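Local coordinates for serine-rich secreted cell wall anchored (LPXTG-motif ) protein (Lactobacillus reuteri ATCC 53608, PDB 5NXK) that probably mediates adhesion of this gut bacterium to its host through a beta-solenoid region carried on a cell-wall-anchored, serine-rich repeat protein, at residues S115-T123 with L191-G199; L126-K136 with A175-T184. All coordinates share one frame; numbering follows the deposited sequence.

Interaction 1: residues S115-T123 with L191-G199; sequences SKTGAGVKT and LTAVPSTSG
Thr117 and Ala119 offer their carbonyl oxygens to Ala193 and Thr197, and these two backbone bonds join a pair of irregular loops without making a strand ladder. Ala193 N lies 2.9 Å from Thr117 O with a moderately bent N-H (154°), whereas Thr197 N reaches Ala119 O at the same 2.9 Å almost straight (170°). Both donors stand well above the plane of the carbonyl they address. Around this frame few side chains take part. Placing OG1 of Thr117 between its backbone N and carbonyl carbon (chi1 56°) puts CG2 anti to the carbonyl carbon, beside the backbone N, where it sits 3.3 Å from Leu191 O. The Thr117 hydroxyl meets a methyl instead, with OG1 3.7 Å from Leu191 CD2, and Pro195 rests its CB against the carbonyl of Gly118.

Water extends the polar contact. One molecule accepts from Val121 N at 3.0 Å and is also hydrogen-bonded to Thr197 OG1; a second links the hydroxyls of Thr197 and Ser198. The second shell fixes the loop that supplies the donors: a type I turn runs from Ala193 to Ser196, closed by Ser196 N to Ala193 O at 2.9 Å, and Ser196 OG then accepts from Gly199 N at 2.9 Å, an ST motif.

In the solenoid, 115-123 leads from strand 113-115 into strand 122-127, while the loop that follows strand 186-191 leads into strand 200-205. Strand 168-171 comes between 122-127 and 200-205 in sheet order, and residues just ahead of it pack against the contact: Thr117 and Thr192 touch Ser166, whose OG bonds to Leu191 O, while Thr117 and Leu191 both pack on Tyr164 of strand 163-164.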
ATOM      1  N   SER A 115      -3.842   6.851  -2.927  1.00 20.98           N
ATOM      2  CA  SER A 115      -3.030   7.878  -3.578  1.00 19.91           C
ATOM      3  C   SER A 115      -3.656   8.365  -4.864  1.00 23.13           C
ATOM      4  O   SER A 115      -4.467   7.664  -5.480  1.00 24.10           O
ATOM      5  CB  SER A 115      -1.624   7.329  -3.861  1.00 25.96           C
ATOM      6  OG  SER A 115      -1.677   6.347  -4.886  1.00 24.58           O
ATOM      7  N   LYS A 116      -3.287   9.579  -5.261  1.00 23.48           N
ATOM      8  CA  LYS A 116      -3.574  10.081  -6.595  1.00 23.25           C
ATOM      9  C   LYS A 116      -2.731   9.303  -7.600  1.00 23.61           C
ATOM     10  O   LYS A 116      -1.547   9.063  -7.365  1.00 24.93           O
ATOM     11  CB  LYS A 116      -3.247  11.574  -6.703  1.00 32.59           C
ATOM     12  CG  LYS A 116      -4.351  12.533  -6.273  1.00 44.75           C
ATOM     13  CD  LYS A 116      -3.797  13.964  -6.238  1.00 49.20           C
ATOM     14  CE  LYS A 116      -4.845  14.983  -5.811  1.00 56.00           C
ATOM     15  NZ  LYS A 116      -6.208  14.642  -6.281  1.00 67.13           N
ATOM     16  N   THR A 117      -3.337   8.895  -8.710  1.00 19.00           N
ATOM     17  CA  THR A 117      -2.644   8.058  -9.670  1.00 21.54           C
ATOM     18  C   THR A 117      -2.237   8.844 -10.925  1.00 23.71           C
ATOM     19  O   THR A 117      -1.640   8.285 -11.846  1.00 23.77           O
ATOM     20  CB  THR A 117      -3.520   6.867 -10.057  1.00 28.31           C
ATOM     21  OG1 THR A 117      -4.781   7.350 -10.551  1.00 26.84           O
ATOM     22  CG2 THR A 117      -3.767   5.997  -8.828  1.00 20.39           C
ATOM     23  N   GLY A 118      -2.562  10.142 -10.970  1.00 25.04           N
ATOM     24  CA  GLY A 118      -2.261  10.935 -12.154  1.00 21.91           C
ATOM     25  C   GLY A 118      -1.347  12.117 -11.861  1.00 23.64           C
ATOM     26  O   GLY A 118      -1.418  13.153 -12.516  1.00 25.82           O
ATOM     27  N   ALA A 119      -0.451  11.940 -10.899  1.00 24.48           N
ATOM     28  CA  ALA A 119       0.425  13.018 -10.462  1.00 23.88           C
ATOM     29  C   ALA A 119       1.841  12.524 -10.181  1.00 24.08           C
ATOM     30  O   ALA A 119       2.369  11.658 -10.893  1.00 22.29           O
ATOM     31  CB  ALA A 119      -0.159  13.694  -9.219  1.00 23.99           C
ATOM     32  N   GLY A 120       2.454  13.070  -9.134  1.00 19.99           N
ATOM     33  CA  GLY A 120       3.832  12.738  -8.817  1.00 22.55           C
ATOM     34  C   GLY A 120       4.008  11.338  -8.253  1.00 25.21           C
ATOM     35  O   GLY A 120       3.023  10.636  -7.956  1.00 21.43           O
ATOM     36  N   VAL A 121       5.268  10.949  -8.056  1.00 23.35           N
ATOM     37  CA  VAL A 121       5.594   9.581  -7.635  1.00 20.40           C
ATOM     38  C   VAL A 121       5.083   9.297  -6.236  1.00 25.12           C
ATOM     39  O   VAL A 121       5.410  10.018  -5.290  1.00 23.20           O
ATOM     40  CB  VAL A 121       7.118   9.324  -7.691  1.00 24.17           C
ATOM     41  CG1 VAL A 121       7.460   7.930  -7.160  1.00 25.28           C
ATOM     42  CG2 VAL A 121       7.629   9.503  -9.119  1.00 28.52           C
ATOM     43  N   LYS A 122       4.276   8.236  -6.123  1.00 22.63           N
ATOM     44  CA  LYS A 122       3.712   7.798  -4.846  1.00 20.45           C
ATOM     45  C   LYS A 122       4.320   6.471  -4.402  1.00 24.41           C
ATOM     46  O   LYS A 122       4.176   5.445  -5.085  1.00 24.39           O
ATOM     47  CB  LYS A 122       2.192   7.659  -4.942  1.00 21.13           C
ATOM     48  CG  LYS A 122       1.507   8.849  -5.591  1.00 20.75           C
ATOM     49  CD  LYS A 122       1.799  10.130  -4.814  1.00 22.52           C
ATOM     50  CE  LYS A 122       0.853  11.271  -5.242  1.00 23.97           C
ATOM     51  NZ  LYS A 122       1.299  12.575  -4.665  1.00 23.66           N
ATOM     52  N   THR A 123       4.968   6.508  -3.244  1.00 20.24           N
ATOM     53  CA  THR A 123       5.710   5.377  -2.722  1.00 26.08           C
ATOM     54  C   THR A 123       5.285   5.013  -1.298  1.00 26.13           C
ATOM     55  O   THR A 123       5.203   5.878  -0.423  1.00 23.41           O
ATOM     56  CB  THR A 123       7.235   5.677  -2.728  1.00 26.58           C
ATOM     57  OG1 THR A 123       7.646   6.053  -4.053  1.00 25.00           O
ATOM     58  CG2 THR A 123       8.029   4.461  -2.282  1.00 24.51           C
ATOM     59  N   LEU A 191      -1.622   1.583  -9.773  1.00 23.82           N
ATOM     60  CA  LEU A 191      -2.155   2.051 -11.047  1.00 20.83           C
ATOM     61  C   LEU A 191      -1.598   3.440 -11.361  1.00 20.02           C
ATOM     62  O   LEU A 191      -1.477   4.278 -10.468  1.00 23.06           O
ATOM     63  CB  LEU A 191      -3.696   2.088 -10.993  1.00 20.82           C
ATOM     64  CG  LEU A 191      -4.508   2.538 -12.217  1.00 26.68           C
ATOM     65  CD1 LEU A 191      -5.835   1.753 -12.304  1.00 20.06           C
ATOM     66  CD2 LEU A 191      -4.775   4.061 -12.193  1.00 24.35           C
ATOM     67  N   THR A 192      -1.257   3.690 -12.618  1.00 20.82           N
ATOM     68  CA  THR A 192      -0.987   5.061 -13.037  1.00 23.12           C
ATOM     69  C   THR A 192      -2.001   5.441 -14.103  1.00 24.36           C
ATOM     70  O   THR A 192      -2.437   4.611 -14.885  1.00 25.11           O
ATOM     71  CB  THR A 192       0.448   5.251 -13.583  1.00 22.89           C
ATOM     72  OG1 THR A 192       0.568   4.594 -14.856  1.00 25.10           O
ATOM     73  CG2 THR A 192       1.478   4.647 -12.623  1.00 18.95           C
ATOM     74  N   ALA A 193      -2.305   6.723 -14.181  1.00 26.96           N
ATOM     75  CA  ALA A 193      -3.260   7.230 -15.149  1.00 27.71           C
ATOM     76  C   ALA A 193      -2.494   8.182 -16.049  1.00 25.53           C
ATOM     77  O   ALA A 193      -1.358   8.531 -15.749  1.00 29.72           O
ATOM     78  CB  ALA A 193      -4.420   7.935 -14.461  1.00 28.11           C
ATOM     79  N   VAL A 194      -3.116   8.596 -17.144  1.00 23.19           N
ATOM     80  CA  VAL A 194      -2.440   9.371 -18.176  1.00 24.29           C
ATOM     81  C   VAL A 194      -1.618  10.547 -17.663  1.00 28.47           C
ATOM     82  O   VAL A 194      -0.481  10.708 -18.092  1.00 32.18           O
ATOM     83  CB  VAL A 194      -3.464   9.878 -19.214  1.00 30.33           C
ATOM     84  CG1 VAL A 194      -2.827  10.892 -20.157  1.00 31.43           C
ATOM     85  CG2 VAL A 194      -4.041   8.696 -19.986  1.00 36.78           C
ATOM     86  N   PRO A 195      -2.134  11.338 -16.703  1.00 25.13           N
ATOM     87  CA  PRO A 195      -1.232  12.457 -16.399  1.00 26.41           C
ATOM     88  C   PRO A 195      -0.130  12.151 -15.361  1.00 26.35           C
ATOM     89  O   PRO A 195       0.559  13.077 -14.952  1.00 24.19           O
ATOM     90  CB  PRO A 195      -2.191  13.522 -15.827  1.00 29.74           C
ATOM     91  CG  PRO A 195      -3.566  13.077 -16.222  1.00 32.54           C
ATOM     92  CD  PRO A 195      -3.493  11.575 -16.200  1.00 29.58           C
ATOM     93  N   SER A 196       0.081  10.885 -15.017  1.00 23.60           N
ATOM     94  CA  SER A 196       1.162  10.483 -14.101  1.00 23.64           C
ATOM     95  C   SER A 196       2.524  11.005 -14.555  1.00 21.37           C
ATOM     96  O   SER A 196       2.824  11.006 -15.747  1.00 23.21           O
ATOM     97  CB  SER A 196       1.215   8.951 -13.980  1.00 20.20           C
ATOM     98  OG  SER A 196       2.396   8.509 -13.318  1.00 22.11           O
ATOM     99  N   THR A 197       3.364  11.423 -13.619  1.00 20.68           N
ATOM    100  CA  THR A 197       4.679  11.878 -14.018  1.00 21.90           C
ATOM    101  C   THR A 197       5.581  10.717 -14.434  1.00 28.76           C
ATOM    102  O   THR A 197       6.520  10.931 -15.181  1.00 27.16           O
ATOM    103  CB  THR A 197       5.408  12.635 -12.898  1.00 20.70           C
ATOM    104  OG1 THR A 197       5.607  11.741 -11.795  1.00 22.01           O
ATOM    105  CG2 THR A 197       4.618  13.872 -12.433  1.00 19.11           C
ATOM    106  N   SER A 198       5.298   9.493 -13.983  1.00 23.08           N
ATOM    107  CA  SER A 198       6.218   8.381 -14.289  1.00 23.86           C
ATOM    108  C   SER A 198       5.618   7.207 -15.043  1.00 22.87           C
ATOM    109  O   SER A 198       6.313   6.590 -15.852  1.00 24.22           O
ATOM    110  CB  SER A 198       6.856   7.845 -12.997  1.00 27.46           C
ATOM    111  OG  SER A 198       5.917   7.113 -12.217  1.00 27.70           O
ATOM    112  N   GLY A 199       4.358   6.870 -14.780  1.00 19.29           N
ATOM    113  CA  GLY A 199       3.748   5.728 -15.442  1.00 18.24           C
ATOM    114  C   GLY A 199       4.364   4.385 -15.064  1.00 18.33           C
ATOM    115  O   GLY A 199       4.214   3.387 -15.779  1.00 23.58           O
TER
HETATM  116  O   HOH W   1       1.463   8.143 -10.856  1.00 25.43           O
HETATM  117  O   HOH W   2       4.379   9.235 -11.110  1.00 23.60           O
HETATM  118  O   HOH W   3       7.095  12.861  -9.544  1.00 25.61           O

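Interaction 2: residues L126-K136 with A175-T184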
ATOM      1  N   LEU A 126       7.453  -0.424   3.387  1.00 23.91           N
ATOM      2  CA  LEU A 126       6.998  -1.249   4.487  1.00 19.71           C
ATOM      3  C   LEU A 126       8.227  -1.870   5.130  1.00 25.39           C
ATOM      4  O   LEU A 126       8.949  -2.642   4.494  1.00 27.28           O
ATOM      5  CB  LEU A 126       6.008  -2.323   4.006  1.00 21.36           C
ATOM      6  CG  LEU A 126       4.754  -1.774   3.319  1.00 25.17           C
ATOM      7  CD1 LEU A 126       3.870  -2.911   2.817  1.00 25.42           C
ATOM      8  CD2 LEU A 126       3.976  -0.845   4.268  1.00 23.61           C
ATOM      9  N   VAL A 127       8.464  -1.535   6.399  1.00 25.37           N
ATOM     10  CA  VAL A 127       9.756  -1.814   7.031  1.00 24.70           C
ATOM     11  C   VAL A 127       9.566  -2.582   8.346  1.00 25.48           C
ATOM     12  O   VAL A 127       8.538  -2.439   9.018  1.00 28.67           O
ATOM     13  CB  VAL A 127      10.545  -0.492   7.298  1.00 30.66           C
ATOM     14  CG1 VAL A 127      11.960  -0.784   7.795  1.00 30.18           C
ATOM     15  CG2 VAL A 127      10.610   0.375   6.039  1.00 27.22           C
ATOM     16  N   GLY A 128      10.558  -3.393   8.704  1.00 29.36           N
ATOM     17  CA  GLY A 128      10.518  -4.188   9.924  1.00 31.93           C
ATOM     18  C   GLY A 128       9.358  -5.166   9.940  1.00 36.00           C
ATOM     19  O   GLY A 128       8.992  -5.736   8.904  1.00 33.71           O
ATOM     20  N   ASN A 129       8.778  -5.369  11.119  1.00 28.69           N
ATOM     21  CA  ASN A 129       7.689  -6.318  11.270  1.00 32.27           C
ATOM     22  C   ASN A 129       6.360  -5.605  11.152  1.00 34.35           C
ATOM     23  O   ASN A 129       5.835  -5.076  12.126  1.00 35.25           O
ATOM     24  CB  ASN A 129       7.809  -7.067  12.594  1.00 38.39           C
ATOM     25  CG  ASN A 129       9.078  -7.888  12.663  1.00 41.38           C
ATOM     26  OD1 ASN A 129       9.442  -8.555  11.700  1.00 46.11           O
ATOM     27  ND2 ASN A 129       9.758  -7.843  13.798  1.00 50.90           N
ATOM     28  N   THR A 130       5.835  -5.566   9.935  1.00 31.69           N
ATOM     29  CA  THR A 130       4.653  -4.761   9.670  1.00 27.57           C
ATOM     30  C   THR A 130       3.508  -5.647   9.188  1.00 33.56           C
ATOM     31  O   THR A 130       3.674  -6.502   8.299  1.00 29.50           O
ATOM     32  CB  THR A 130       4.965  -3.640   8.632  1.00 30.96           C
ATOM     33  OG1 THR A 130       5.833  -2.668   9.226  1.00 29.25           O
ATOM     34  CG2 THR A 130       3.692  -2.937   8.156  1.00 29.74           C
ATOM     35  N   THR A 131       2.351  -5.450   9.804  1.00 27.88           N
ATOM     36  CA  THR A 131       1.172  -6.233   9.507  1.00 27.84           C
ATOM     37  C   THR A 131       0.028  -5.310   9.147  1.00 32.34           C
ATOM     38  O   THR A 131      -0.338  -4.411   9.912  1.00 30.84           O
ATOM     39  CB  THR A 131       0.769  -7.121  10.701  1.00 30.21           C
ATOM     40  OG1 THR A 131       1.873  -7.966  11.043  1.00 31.83           O
ATOM     41  CG2 THR A 131      -0.431  -7.997  10.346  1.00 36.10           C
ATOM     42  N   LEU A 132      -0.526  -5.539   7.969  1.00 28.06           N
ATOM     43  CA  LEU A 132      -1.607  -4.727   7.445  1.00 32.31           C
ATOM     44  C   LEU A 132      -2.884  -5.559   7.360  1.00 34.63           C
ATOM     45  O   LEU A 132      -2.861  -6.665   6.812  1.00 28.98           O
ATOM     46  CB  LEU A 132      -1.217  -4.183   6.068  1.00 29.53           C
ATOM     47  CG  LEU A 132       0.157  -3.493   6.006  1.00 26.60           C
ATOM     48  CD1 LEU A 132       0.449  -3.075   4.586  1.00 24.48           C
ATOM     49  CD2 LEU A 132       0.201  -2.267   6.918  1.00 31.81           C
ATOM     50  N   ASN A 133      -3.990  -5.042   7.890  1.00 27.00           N
ATOM     51  CA  ASN A 133      -5.227  -5.810   7.911  1.00 27.99           C
ATOM     52  C   ASN A 133      -6.361  -5.089   7.194  1.00 29.11           C
ATOM     53  O   ASN A 133      -6.794  -4.025   7.617  1.00 28.99           O
ATOM     54  CB  ASN A 133      -5.630  -6.117   9.357  1.00 28.56           C
ATOM     55  CG  ASN A 133      -4.565  -6.908  10.099  1.00 32.33           C
ATOM     56  OD1 ASN A 133      -4.477  -8.135   9.976  1.00 34.84           O
ATOM     57  ND2 ASN A 133      -3.719  -6.199  10.843  1.00 26.36           N
ATOM     58  N   SER A 134      -6.809  -5.643   6.079  1.00 29.13           N
ATOM     59  CA  SER A 134      -7.978  -5.108   5.399  1.00 30.56           C
ATOM     60  C   SER A 134      -9.214  -5.822   5.948  1.00 29.54           C
ATOM     61  O   SER A 134      -9.420  -7.003   5.698  1.00 29.57           O
ATOM     62  CB  SER A 134      -7.861  -5.271   3.885  1.00 31.46           C
ATOM     63  OG  SER A 134      -9.003  -4.751   3.228  1.00 33.05           O
ATOM     64  N   VAL A 135     -10.022  -5.085   6.704  1.00 30.06           N
ATOM     65  CA  VAL A 135     -11.156  -5.629   7.446  1.00 31.53           C
ATOM     66  C   VAL A 135     -12.431  -4.824   7.188  1.00 33.94           C
ATOM     67  O   VAL A 135     -12.372  -3.662   6.777  1.00 33.44           O
ATOM     68  CB  VAL A 135     -10.885  -5.631   8.960  1.00 31.66           C
ATOM     69  CG1 VAL A 135      -9.728  -6.551   9.289  1.00 31.62           C
ATOM     70  CG2 VAL A 135     -10.604  -4.217   9.444  1.00 30.61           C
ATOM     71  N   LYS A 136     -13.582  -5.447   7.430  1.00 33.93           N
ATOM     72  CA  LYS A 136     -14.869  -4.797   7.193  1.00 36.07           C
ATOM     73  C   LYS A 136     -15.257  -3.938   8.383  1.00 34.16           C
ATOM     74  O   LYS A 136     -16.075  -3.021   8.283  1.00 32.40           O
ATOM     75  CB  LYS A 136     -15.961  -5.836   6.925  1.00 38.02           C
ATOM     76  CG  LYS A 136     -15.846  -6.528   5.586  1.00 38.75           C
ATOM     77  CD  LYS A 136     -17.072  -7.380   5.311  1.00 49.42           C
ATOM     78  CE  LYS A 136     -17.128  -7.798   3.852  1.00 60.66           C
ATOM     79  NZ  LYS A 136     -16.190  -8.919   3.583  1.00 64.15           N
ATOM     80  N   ALA A 175      12.723  -7.065   6.227  1.00 26.19           N
ATOM     81  CA  ALA A 175      11.383  -6.876   6.773  1.00 30.59           C
ATOM     82  C   ALA A 175      10.589  -8.176   6.794  1.00 30.39           C
ATOM     83  O   ALA A 175      10.869  -9.103   6.028  1.00 26.17           O
ATOM     84  CB  ALA A 175      10.629  -5.818   5.985  1.00 30.62           C
ATOM     85  N   ASN A 176       9.590  -8.218   7.671  1.00 24.37           N
ATOM     86  CA  ASN A 176       8.607  -9.289   7.721  1.00 24.77           C
ATOM     87  C   ASN A 176       7.225  -8.651   7.629  1.00 27.62           C
ATOM     88  O   ASN A 176       6.689  -8.102   8.602  1.00 31.24           O
ATOM     89  CB  ASN A 176       8.752 -10.136   8.985  1.00 32.45           C
ATOM     90  CG  ASN A 176      10.084 -10.863   9.044  1.00 40.90           C
ATOM     91  OD1 ASN A 176      10.933 -10.568   9.888  1.00 45.86           O
ATOM     92  ND2 ASN A 176      10.286 -11.802   8.128  1.00 40.97           N
ATOM     93  N   VAL A 177       6.701  -8.645   6.413  1.00 22.49           N
ATOM     94  CA  VAL A 177       5.450  -7.975   6.132  1.00 23.23           C
ATOM     95  C   VAL A 177       4.375  -8.994   5.875  1.00 28.20           C
ATOM     96  O   VAL A 177       4.574  -9.930   5.089  1.00 24.17           O
ATOM     97  CB  VAL A 177       5.591  -7.029   4.925  1.00 22.82           C
ATOM     98  CG1 VAL A 177       4.252  -6.410   4.558  1.00 25.82           C
ATOM     99  CG2 VAL A 177       6.636  -5.952   5.223  1.00 28.94           C
ATOM    100  N   VAL A 178       3.237  -8.790   6.527  1.00 21.96           N
ATOM    101  CA  VAL A 178       2.089  -9.662   6.414  1.00 22.15           C
ATOM    102  C   VAL A 178       0.888  -8.810   6.021  1.00 27.92           C
ATOM    103  O   VAL A 178       0.698  -7.732   6.564  1.00 31.60           O
ATOM    104  CB  VAL A 178       1.800 -10.397   7.745  1.00 26.56           C
ATOM    105  CG1 VAL A 178       0.522 -11.205   7.643  1.00 29.08           C
ATOM    106  CG2 VAL A 178       2.979 -11.304   8.136  1.00 25.54           C
ATOM    107  N   LEU A 179       0.105  -9.252   5.044  1.00 27.70           N
ATOM    108  CA  LEU A 179      -1.136  -8.559   4.746  1.00 32.13           C
ATOM    109  C   LEU A 179      -2.275  -9.563   4.807  1.00 31.54           C
ATOM    110  O   LEU A 179      -2.296 -10.543   4.056  1.00 30.66           O
ATOM    111  CB  LEU A 179      -1.073  -7.871   3.383  1.00 29.61           C
ATOM    112  CG  LEU A 179      -2.207  -6.913   2.997  1.00 32.46           C
ATOM    113  CD1 LEU A 179      -1.703  -5.938   1.911  1.00 30.27           C
ATOM    114  CD2 LEU A 179      -3.487  -7.622   2.546  1.00 30.94           C
ATOM    115  N   ASN A 180      -3.219  -9.289   5.702  1.00 30.50           N
ATOM    116  CA  ASN A 180      -4.388 -10.124   5.923  1.00 28.82           C
ATOM    117  C   ASN A 180      -5.600  -9.446   5.326  1.00 29.20           C
ATOM    118  O   ASN A 180      -5.893  -8.312   5.661  1.00 32.65           O
ATOM    119  CB  ASN A 180      -4.588 -10.368   7.418  1.00 31.52           C
ATOM    120  CG  ASN A 180      -3.387 -11.039   8.059  1.00 36.91           C
ATOM    121  OD1 ASN A 180      -2.913 -12.070   7.576  1.00 35.39           O
ATOM    122  ND2 ASN A 180      -2.865 -10.441   9.128  1.00 31.95           N
ATOM    123  N   ASN A 181      -6.289 -10.103   4.409  1.00 30.27           N
ATOM    124  CA  ASN A 181      -7.393  -9.431   3.741  1.00 33.36           C
ATOM    125  C   ASN A 181      -8.684 -10.223   3.891  1.00 30.95           C
ATOM    126  O   ASN A 181      -8.805 -11.352   3.406  1.00 30.19           O
ATOM    127  CB  ASN A 181      -7.061  -9.203   2.257  1.00 31.62           C
ATOM    128  CG  ASN A 181      -7.989  -8.192   1.589  1.00 31.27           C
ATOM    129  OD1 ASN A 181      -9.059  -7.877   2.097  1.00 30.19           O
ATOM    130  ND2 ASN A 181      -7.565  -7.675   0.439  1.00 25.63           N
ATOM    131  N   SER A 182      -9.646  -9.626   4.580  1.00 32.54           N
ATOM    132  CA  SER A 182     -10.969 -10.217   4.687  1.00 35.29           C
ATOM    133  C   SER A 182     -12.028  -9.193   4.285  1.00 36.37           C
ATOM    134  O   SER A 182     -13.166  -9.269   4.732  1.00 35.76           O
ATOM    135  CB  SER A 182     -11.213 -10.730   6.112  1.00 34.07           C
ATOM    136  OG  SER A 182     -11.028  -9.688   7.057  1.00 32.79           O
ATOM    137  N   ALA A 183     -11.649  -8.235   3.442  1.00 29.99           N
ATOM    138  CA  ALA A 183     -12.525  -7.099   3.172  1.00 32.19           C
ATOM    139  C   ALA A 183     -12.545  -6.639   1.720  1.00 34.60           C
ATOM    140  O   ALA A 183     -13.567  -6.141   1.240  1.00 33.56           O
ATOM    141  CB  ALA A 183     -12.114  -5.928   4.050  1.00 28.56           C
ATOM    142  N   THR A 184     -11.423  -6.784   1.021  1.00 29.60           N
ATOM    143  CA  THR A 184     -11.326  -6.207  -0.319  1.00 30.08           C
ATOM    144  C   THR A 184     -10.870  -7.211  -1.378  1.00 29.12           C
ATOM    145  O   THR A 184     -10.324  -8.270  -1.050  1.00 28.29           O
ATOM    146  CB  THR A 184     -10.386  -4.981  -0.303  1.00 31.66           C
ATOM    147  OG1 THR A 184      -9.130  -5.346   0.278  1.00 31.46           O
ATOM    148  CG2 THR A 184     -11.006  -3.843   0.545  1.00 27.27           C
TER
HETATM  149  O   HOH W   4       4.853  -8.923  10.464  1.00 41.53           O
HETATM  150  O   HOH W   5      -8.467  -9.625   7.638  1.00 39.29           O
HETATM  151  O   HOH W   6     -13.190  -8.378   8.106  1.00 36.75           O
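Strands 129-134 and 176-181 run side by side as successive rungs of a parallel beta-solenoid sheet, their axes 4.7 Å apart and inclined by only 10°. Backbone bonds set the register. The 176-181 strand donates from Asn176, Val178 and Asn180 to Gly128, Thr130 and Leu132, and accepts at Asn176, Val178 and Asn180 from Thr130, Leu132 and Ser134. Ser182 N adds a further bond to Ser134 O. CA-H groups, such as that of Val177 toward Thr130 O, fill in between.

Apolar contacts lie on the buried face. There leucine meets leucine, Leu132 CB lying 4.2 Å from Leu179 CG, and Val177 reaches across the corner to Leu126 of the preceding strand 122-127, with CG2 3.9 Å from Leu126 CB.

Amides pair on the other face. Asn133 and Asn180 point the same way, and Asn180 ND2 donates to Asn133 OD1 at 2.9 Å, nearly straight (166°), with the acceptor in the plane of the Asn180 amide. The result is a side-by-side asparagine pair across two rungs; Asn133 ND2 goes on to the backbone O of Ala107 in the preceding rung. A water on this same face joins Thr131 OG1 to Asn176 O.

Hydroxyl and turn bonds finish the buried corner. Extended away from its backbone N (chi1 180°), Ser134 OG accepts from Thr184 OG1 at 3.0 Å and also bonds to Gly110 O. Asn181 shapes the bend before Thr184: its OD1 receives Ala183 N at 2.9 Å, an Asx turn, and Thr184 N at 2.8 Å completes the Asx motif.

In the fold
Both interactions depend on the same coil of the solenoid, since strand 122-127 begins in the first segment of interaction 1 and ends in that of interaction 2, yet their centres lie 23 Å apart. Both are partly buried, interaction 2 the more so, with 10 of 21 touching residues buried against 3 of 12. Its buried face carries aliphatic and hydroxyl groups and the Asn181 amide, with an asparagine pair on the other side. Interaction 1, farther from the centre of the chain, buries less than half as much surface and relies on two backbone bonds, waters and a few methyl contacts. In-register rungs in interaction 2 thus contrast with irregular loops and a type I turn in interaction 1.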